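Local coordinates for protein starch synthase I (Hordeum vulgare, PDB 4HLN) that belongs to the plant starch synthases, two-domain proteins of the glycosyltransferase kind built from two Rossmann-like halves, at residues L279-A282 with K283-Y287; Q363-S366 with W367-T371. One frame throughout, in Å; residues are numbered along the deposited sequence.

Contact 1: residues L279-A282 with K283-Y287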
ATOM      1  N   LEU A 279      -7.375  22.963  -0.736  1.00 35.75           N
ATOM      2  CA  LEU A 279      -7.140  24.115   0.115  1.00 35.37           C
ATOM      3  C   LEU A 279      -5.921  24.899  -0.348  1.00 39.89           C
ATOM      4  O   LEU A 279      -5.988  26.125  -0.528  1.00 39.62           O
ATOM      5  CB  LEU A 279      -6.979  23.679   1.574  1.00 34.82           C
ATOM      6  CG  LEU A 279      -8.302  23.186   2.162  1.00 44.89           C
ATOM      7  CD1 LEU A 279      -8.158  22.701   3.608  1.00 41.36           C
ATOM      8  CD2 LEU A 279      -9.389  24.276   2.023  1.00 34.67           C
ATOM      9  N   LEU A 280      -4.807  24.201  -0.542  1.00 31.94           N
ATOM     10  CA  LEU A 280      -3.596  24.877  -0.991  1.00 39.67           C
ATOM     11  C   LEU A 280      -3.908  25.738  -2.208  1.00 41.14           C
ATOM     12  O   LEU A 280      -3.568  26.920  -2.260  1.00 43.19           O
ATOM     13  CB  LEU A 280      -2.518  23.865  -1.342  1.00 33.07           C
ATOM     14  CG  LEU A 280      -2.031  23.041  -0.161  1.00 35.13           C
ATOM     15  CD1 LEU A 280      -1.011  22.026  -0.619  1.00 38.15           C
ATOM     16  CD2 LEU A 280      -1.460  23.944   0.910  1.00 29.96           C
ATOM     17  N   ALA A 281      -4.592  25.134  -3.172  1.00 32.62           N
ATOM     18  CA  ALA A 281      -4.890  25.788  -4.434  1.00 27.96           C
ATOM     19  C   ALA A 281      -5.960  26.890  -4.341  1.00 36.29           C
ATOM     20  O   ALA A 281      -5.921  27.877  -5.081  1.00 41.68           O
ATOM     21  CB  ALA A 281      -5.280  24.748  -5.459  1.00 21.89           C
ATOM     22  N   ALA A 282      -6.899  26.739  -3.420  1.00 40.22           N
ATOM     23  CA  ALA A 282      -8.043  27.638  -3.358  1.00 42.42           C
ATOM     24  C   ALA A 282      -7.848  28.754  -2.332  1.00 45.30           C
ATOM     25  O   ALA A 282      -8.180  29.913  -2.577  1.00 47.53           O
ATOM     26  CB  ALA A 282      -9.323  26.833  -3.053  1.00 23.34           C
ATOM     27  N   LYS A 283      -7.317  28.387  -1.175  1.00 38.67           N
ATOM     28  CA  LYS A 283      -7.255  29.291  -0.049  1.00 40.83           C
ATOM     29  C   LYS A 283      -5.876  29.950   0.142  1.00 43.56           C
ATOM     30  O   LYS A 283      -5.804  31.081   0.605  1.00 44.90           O
ATOM     31  CB  LYS A 283      -7.740  28.554   1.210  1.00 50.93           C
ATOM     32  CG  LYS A 283      -7.187  29.060   2.539  1.00 55.33           C
ATOM     33  CD  LYS A 283      -7.956  28.438   3.716  1.00 63.19           C
ATOM     34  CE  LYS A 283      -7.442  28.902   5.072  1.00 54.43           C
ATOM     35  NZ  LYS A 283      -7.334  30.382   5.136  1.00 59.94           N
ATOM     36  N   TYR A 284      -4.791  29.274  -0.242  1.00 38.81           N
ATOM     37  CA  TYR A 284      -3.449  29.795   0.051  1.00 36.48           C
ATOM     38  C   TYR A 284      -2.664  30.386  -1.124  1.00 41.28           C
ATOM     39  O   TYR A 284      -2.226  31.535  -1.067  1.00 40.50           O
ATOM     40  CB  TYR A 284      -2.603  28.744   0.765  1.00 30.27           C
ATOM     41  CG  TYR A 284      -3.168  28.325   2.107  1.00 37.56           C
ATOM     42  CD1 TYR A 284      -2.856  29.029   3.261  1.00 31.81           C
ATOM     43  CD2 TYR A 284      -4.014  27.222   2.222  1.00 37.12           C
ATOM     44  CE1 TYR A 284      -3.368  28.661   4.501  1.00 26.92           C
ATOM     45  CE2 TYR A 284      -4.528  26.841   3.455  1.00 31.11           C
ATOM     46  CZ  TYR A 284      -4.192  27.567   4.595  1.00 42.08           C
ATOM     47  OH  TYR A 284      -4.680  27.211   5.832  1.00 53.10           O
ATOM     48  N   ARG A 285      -2.469  29.610  -2.181  1.00 33.00           N
ATOM     49  CA  ARG A 285      -1.626  30.074  -3.284  1.00 34.41           C
ATOM     50  C   ARG A 285      -2.120  31.347  -3.972  1.00 41.09           C
ATOM     51  O   ARG A 285      -1.325  32.170  -4.405  1.00 46.40           O
ATOM     52  CB  ARG A 285      -1.413  28.967  -4.317  1.00 20.25           C
ATOM     53  CG  ARG A 285      -0.694  27.788  -3.762  1.00 27.64           C
ATOM     54  CD  ARG A 285       0.130  27.112  -4.814  1.00 33.51           C
ATOM     55  NE  ARG A 285       0.516  25.791  -4.340  1.00 49.95           N
ATOM     56  CZ  ARG A 285      -0.144  24.677  -4.636  1.00 53.63           C
ATOM     57  NH1 ARG A 285      -1.209  24.712  -5.434  1.00 60.31           N
ATOM     58  NH2 ARG A 285       0.284  23.529  -4.153  1.00 51.48           N
ATOM     59  N   PRO A 286      -3.437  31.511  -4.096  1.00 42.33           N
ATOM     60  CA  PRO A 286      -3.874  32.738  -4.770  1.00 36.05           C
ATOM     61  C   PRO A 286      -3.477  34.008  -4.004  1.00 33.79           C
ATOM     62  O   PRO A 286      -3.526  35.101  -4.564  1.00 44.95           O
ATOM     63  CB  PRO A 286      -5.405  32.581  -4.835  1.00 27.87           C
ATOM     64  CG  PRO A 286      -5.632  31.093  -4.719  1.00 31.37           C
ATOM     65  CD  PRO A 286      -4.558  30.599  -3.802  1.00 35.89           C
ATOM     66  N   TYR A 287      -3.069  33.865  -2.750  1.00 36.54           N
ATOM     67  CA  TYR A 287      -2.680  35.023  -1.952  1.00 41.50           C
ATOM     68  C   TYR A 287      -1.182  35.120  -1.658  1.00 39.10           C
ATOM     69  O   TYR A 287      -0.746  35.991  -0.909  1.00 51.64           O
ATOM     70  CB  TYR A 287      -3.488  35.055  -0.661  1.00 47.31           C
ATOM     71  CG  TYR A 287      -4.969  35.030  -0.927  1.00 62.69           C
ATOM     72  CD1 TYR A 287      -5.662  36.203  -1.219  1.00 72.29           C
ATOM     73  CD2 TYR A 287      -5.675  33.835  -0.917  1.00 59.51           C
ATOM     74  CE1 TYR A 287      -7.013  36.185  -1.478  1.00 69.98           C
ATOM     75  CE2 TYR A 287      -7.021  33.811  -1.171  1.00 64.72           C
ATOM     76  CZ  TYR A 287      -7.689  34.985  -1.452  1.00 69.49           C
ATOM     77  OH  TYR A 287      -9.039  34.952  -1.712  1.00 72.63           O
TER
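Leu-280 and Arg-285 form the close-packed side of this contact near the C-terminal end of helix 276-284. The carbonyl O of Leu-280 takes the N-H of Arg-285 at 2.9 Å in an almost straight bond (N-H...O 175°), an i to i+5 step that marks a pi-type turn. One residue earlier, Leu-279 O receives Lys-283 N at 2.7 Å in the ordinary i+4 way, and Tyr-284 N is left with two weak bonds, shared between Leu-279 O and Leu-280 O. The guanidinium of Arg-285 folds back along the helix, its chain bent at chi2 (-149°), until one face lies over Leu-280 CB, with NH2 4.0 Å from that carbon. Tyr-284 turns an edge to the backbone of Leu-279, and its hydroxyl bonds Glu-248 of helix 235-252. On the solvent side the Lys-283 chain leads outward past one face of the Tyr-284 ring. Pro-286, also exposed, has CG and CD near Ala-281 O but no N-H with which to extend the widened register to it, and the chain passes into a 3-10 segment, with Tyr-287 N bonded to Tyr-284 O. Arg-285, also bonded to Ser-293 O, probably brings its charge against apolar carbon without losing polar partners.

Contact 2: residues Q363-S366 with W367-T371; sequences QGYS and WEVTT
Ser-366 sits directly before helix 367-374 and meets its first turn through both side chain and carbonyl. The hydroxyl OG accepts the N-H of Val-369 at 3.2 Å with an N-H...O angle of 157°, which identifies Ser-366 as the N-cap. Its chi1 of 61° places OG between the backbone N and the carbonyl carbon, the rotation that swings the oxygen over the start of the helix. The carbonyl O of the same residue takes Thr-370 N at 3.1 Å, nearly straight at 178°, and so opens the regular i to i+4 series; Thr-370 OG1 adds a weak bond to this oxygen at 3.3 Å.

Val-369 is the second main participant. Its two methyls divide the work: CG2 lies beside Ser-366 OG, while CG1, anti to the backbone N, reaches back to Tyr-365, 4.1 Å from its CB. The Tyr-365 and Val-369 side chains cross at a slant, and the ring then continues away from the helix. There its hydroxyl bonds Glu-525 N and its ring meets His-544 edge-to-face, so Tyr-365 ties this loop to the part of the chain that includes strand 540-544. On the outer side, the bent chain of Glu-368 brings OE1 to 3.2 Å from Ser-366 CB.

The contacts of Tyr-365 with Phe-524, Glu-525 and His-544 of the other half are consistent with a place at the interface between the two halves. Locally this is a serine N-cap; the order strand 357-360, loop, helix 367-374, with the strand parallel to its neighbours in the mixed sheet, makes it a beta-to-alpha loop of a Rossmann-like half.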
ATOM      1  N   GLN A 363      -1.722   1.465 -10.090  1.00 52.69           N
ATOM      2  CA  GLN A 363      -0.614   1.467 -11.039  1.00 59.24           C
ATOM      3  C   GLN A 363      -0.176   0.094 -11.565  1.00 74.79           C
ATOM      4  O   GLN A 363       0.028  -0.075 -12.770  1.00 90.69           O
ATOM      5  CB  GLN A 363       0.579   2.201 -10.464  1.00 60.46           C
ATOM      6  CG  GLN A 363       0.784   3.540 -11.123  1.00 75.19           C
ATOM      7  CD  GLN A 363       0.938   3.414 -12.621  1.00 76.84           C
ATOM      8  OE1 GLN A 363       1.872   2.781 -13.105  1.00 84.68           O
ATOM      9  NE2 GLN A 363       0.013   4.004 -13.364  1.00 71.78           N
ATOM     10  N   GLY A 364      -0.021  -0.881 -10.682  1.00 60.01           N
ATOM     11  CA  GLY A 364       0.326  -2.216 -11.139  1.00 58.62           C
ATOM     12  C   GLY A 364      -0.836  -3.111 -11.545  1.00 56.44           C
ATOM     13  O   GLY A 364      -0.743  -4.333 -11.431  1.00 63.84           O
ATOM     14  N   TYR A 365      -1.928  -2.521 -12.024  1.00 55.26           N
ATOM     15  CA  TYR A 365      -3.099  -3.304 -12.451  1.00 53.77           C
ATOM     16  C   TYR A 365      -3.698  -2.848 -13.774  1.00 54.46           C
ATOM     17  O   TYR A 365      -3.386  -1.777 -14.277  1.00 62.04           O
ATOM     18  CB  TYR A 365      -4.195  -3.304 -11.382  1.00 46.05           C
ATOM     19  CG  TYR A 365      -3.788  -3.987 -10.115  1.00 44.17           C
ATOM     20  CD1 TYR A 365      -3.945  -5.360  -9.970  1.00 48.02           C
ATOM     21  CD2 TYR A 365      -3.218  -3.271  -9.067  1.00 47.12           C
ATOM     22  CE1 TYR A 365      -3.565  -6.010  -8.805  1.00 45.49           C
ATOM     23  CE2 TYR A 365      -2.836  -3.902  -7.895  1.00 45.59           C
ATOM     24  CZ  TYR A 365      -3.010  -5.272  -7.769  1.00 51.17           C
ATOM     25  OH  TYR A 365      -2.638  -5.914  -6.612  1.00 53.70           O
ATOM     26  N   SER A 366      -4.586  -3.669 -14.315  1.00 69.30           N
ATOM     27  CA  SER A 366      -5.171  -3.414 -15.627  1.00 70.01           C
ATOM     28  C   SER A 366      -6.269  -2.370 -15.555  1.00 60.05           C
ATOM     29  O   SER A 366      -6.823  -2.115 -14.487  1.00 65.38           O
ATOM     30  CB  SER A 366      -5.770  -4.704 -16.174  1.00 66.67           C
ATOM     31  OG  SER A 366      -6.802  -5.159 -15.308  1.00 67.21           O
ATOM     32  N   TRP A 367      -6.598  -1.791 -16.703  1.00 58.39           N
ATOM     33  CA  TRP A 367      -7.725  -0.870 -16.801  1.00 65.30           C
ATOM     34  C   TRP A 367      -8.984  -1.481 -16.172  1.00 68.12           C
ATOM     35  O   TRP A 367      -9.696  -0.845 -15.387  1.00 70.98           O
ATOM     36  CB  TRP A 367      -7.999  -0.516 -18.268  1.00 63.21           C
ATOM     37  CG  TRP A 367      -9.178   0.406 -18.443  1.00 83.84           C
ATOM     38  CD1 TRP A 367     -10.509   0.055 -18.493  1.00 85.04           C
ATOM     39  CD2 TRP A 367      -9.139   1.836 -18.572  1.00 90.96           C
ATOM     40  NE1 TRP A 367     -11.292   1.180 -18.651  1.00 88.02           N
ATOM     41  CE2 TRP A 367     -10.477   2.284 -18.702  1.00 96.34           C
ATOM     42  CE3 TRP A 367      -8.105   2.780 -18.591  1.00 96.37           C
ATOM     43  CZ2 TRP A 367     -10.803   3.632 -18.854  1.00111.46           C
ATOM     44  CZ3 TRP A 367      -8.430   4.121 -18.742  1.00108.61           C
ATOM     45  CH2 TRP A 367      -9.769   4.534 -18.871  1.00117.27           C
ATOM     46  N   GLU A 368      -9.233  -2.733 -16.529  1.00 60.27           N
ATOM     47  CA  GLU A 368     -10.425  -3.457 -16.128  1.00 60.78           C
ATOM     48  C   GLU A 368     -10.526  -3.578 -14.614  1.00 53.11           C
ATOM     49  O   GLU A 368     -11.600  -3.391 -14.039  1.00 53.73           O
ATOM     50  CB  GLU A 368     -10.425  -4.850 -16.778  1.00 73.57           C
ATOM     51  CG  GLU A 368     -10.420  -4.851 -18.326  1.00 82.94           C
ATOM     52  CD  GLU A 368      -9.175  -4.206 -18.979  1.00 91.52           C
ATOM     53  OE1 GLU A 368      -8.081  -4.177 -18.362  1.00 91.28           O
ATOM     54  OE2 GLU A 368      -9.296  -3.729 -20.133  1.00 86.75           O
ATOM     55  N   VAL A 369      -9.411  -3.904 -13.972  1.00 53.34           N
ATOM     56  CA  VAL A 369      -9.398  -4.058 -12.522  1.00 56.70           C
ATOM     57  C   VAL A 369      -9.663  -2.708 -11.858  1.00 55.98           C
ATOM     58  O   VAL A 369     -10.513  -2.592 -10.969  1.00 50.36           O
ATOM     59  CB  VAL A 369      -8.067  -4.659 -12.021  1.00 51.75           C
ATOM     60  CG1 VAL A 369      -7.982  -4.600 -10.508  1.00 46.00           C
ATOM     61  CG2 VAL A 369      -7.932  -6.092 -12.494  1.00 53.61           C
ATOM     62  N   THR A 370      -8.941  -1.687 -12.308  1.00 51.16           N
ATOM     63  CA  THR A 370      -9.123  -0.345 -11.782  1.00 51.47           C
ATOM     64  C   THR A 370     -10.576   0.123 -11.936  1.00 53.70           C
ATOM     65  O   THR A 370     -11.153   0.706 -11.013  1.00 49.78           O
ATOM     66  CB  THR A 370      -8.183   0.644 -12.457  1.00 53.07           C
ATOM     67  OG1 THR A 370      -6.825   0.273 -12.182  1.00 61.50           O
ATOM     68  CG2 THR A 370      -8.431   2.035 -11.926  1.00 50.58           C
ATOM     69  N   THR A 371     -11.168  -0.152 -13.093  1.00 53.04           N
ATOM     70  CA  THR A 371     -12.556   0.235 -13.358  1.00 45.51           C
ATOM     71  C   THR A 371     -13.542  -0.470 -12.437  1.00 46.55           C
ATOM     72  O   THR A 371     -14.551   0.092 -12.017  1.00 46.33           O
ATOM     73  CB  THR A 371     -12.948  -0.079 -14.787  1.00 52.82           C
ATOM     74  OG1 THR A 371     -12.399   0.923 -15.652  1.00 63.20           O
ATOM     75  CG2 THR A 371     -14.461  -0.092 -14.917  1.00 57.34           C
TER

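Contact 1 is largely buried and contact 2 lies nearer the surface, although the centre of contact 2 lies about 15 Å from the centre of the chain and that of contact 1 about 29 Å. They hold different helices, 276-284 and 367-374, and their centres are about 33 Å apart with no touch between them. Both belong to the domain built round the nine-stranded mixed sheet. The chemistry differs as the C-terminal end of one helix differs from the N-terminal end of another: at 279-287 carbonyl oxygens are served by a widened turn before a proline, whereas at 363-371 an early N-H is served by a side-chain oxygen. Outside partners differ likewise, since contact 1 leans on helix 235-252 of the same domain and contact 2 reaches across to Phe-524, Glu-525 and His-544.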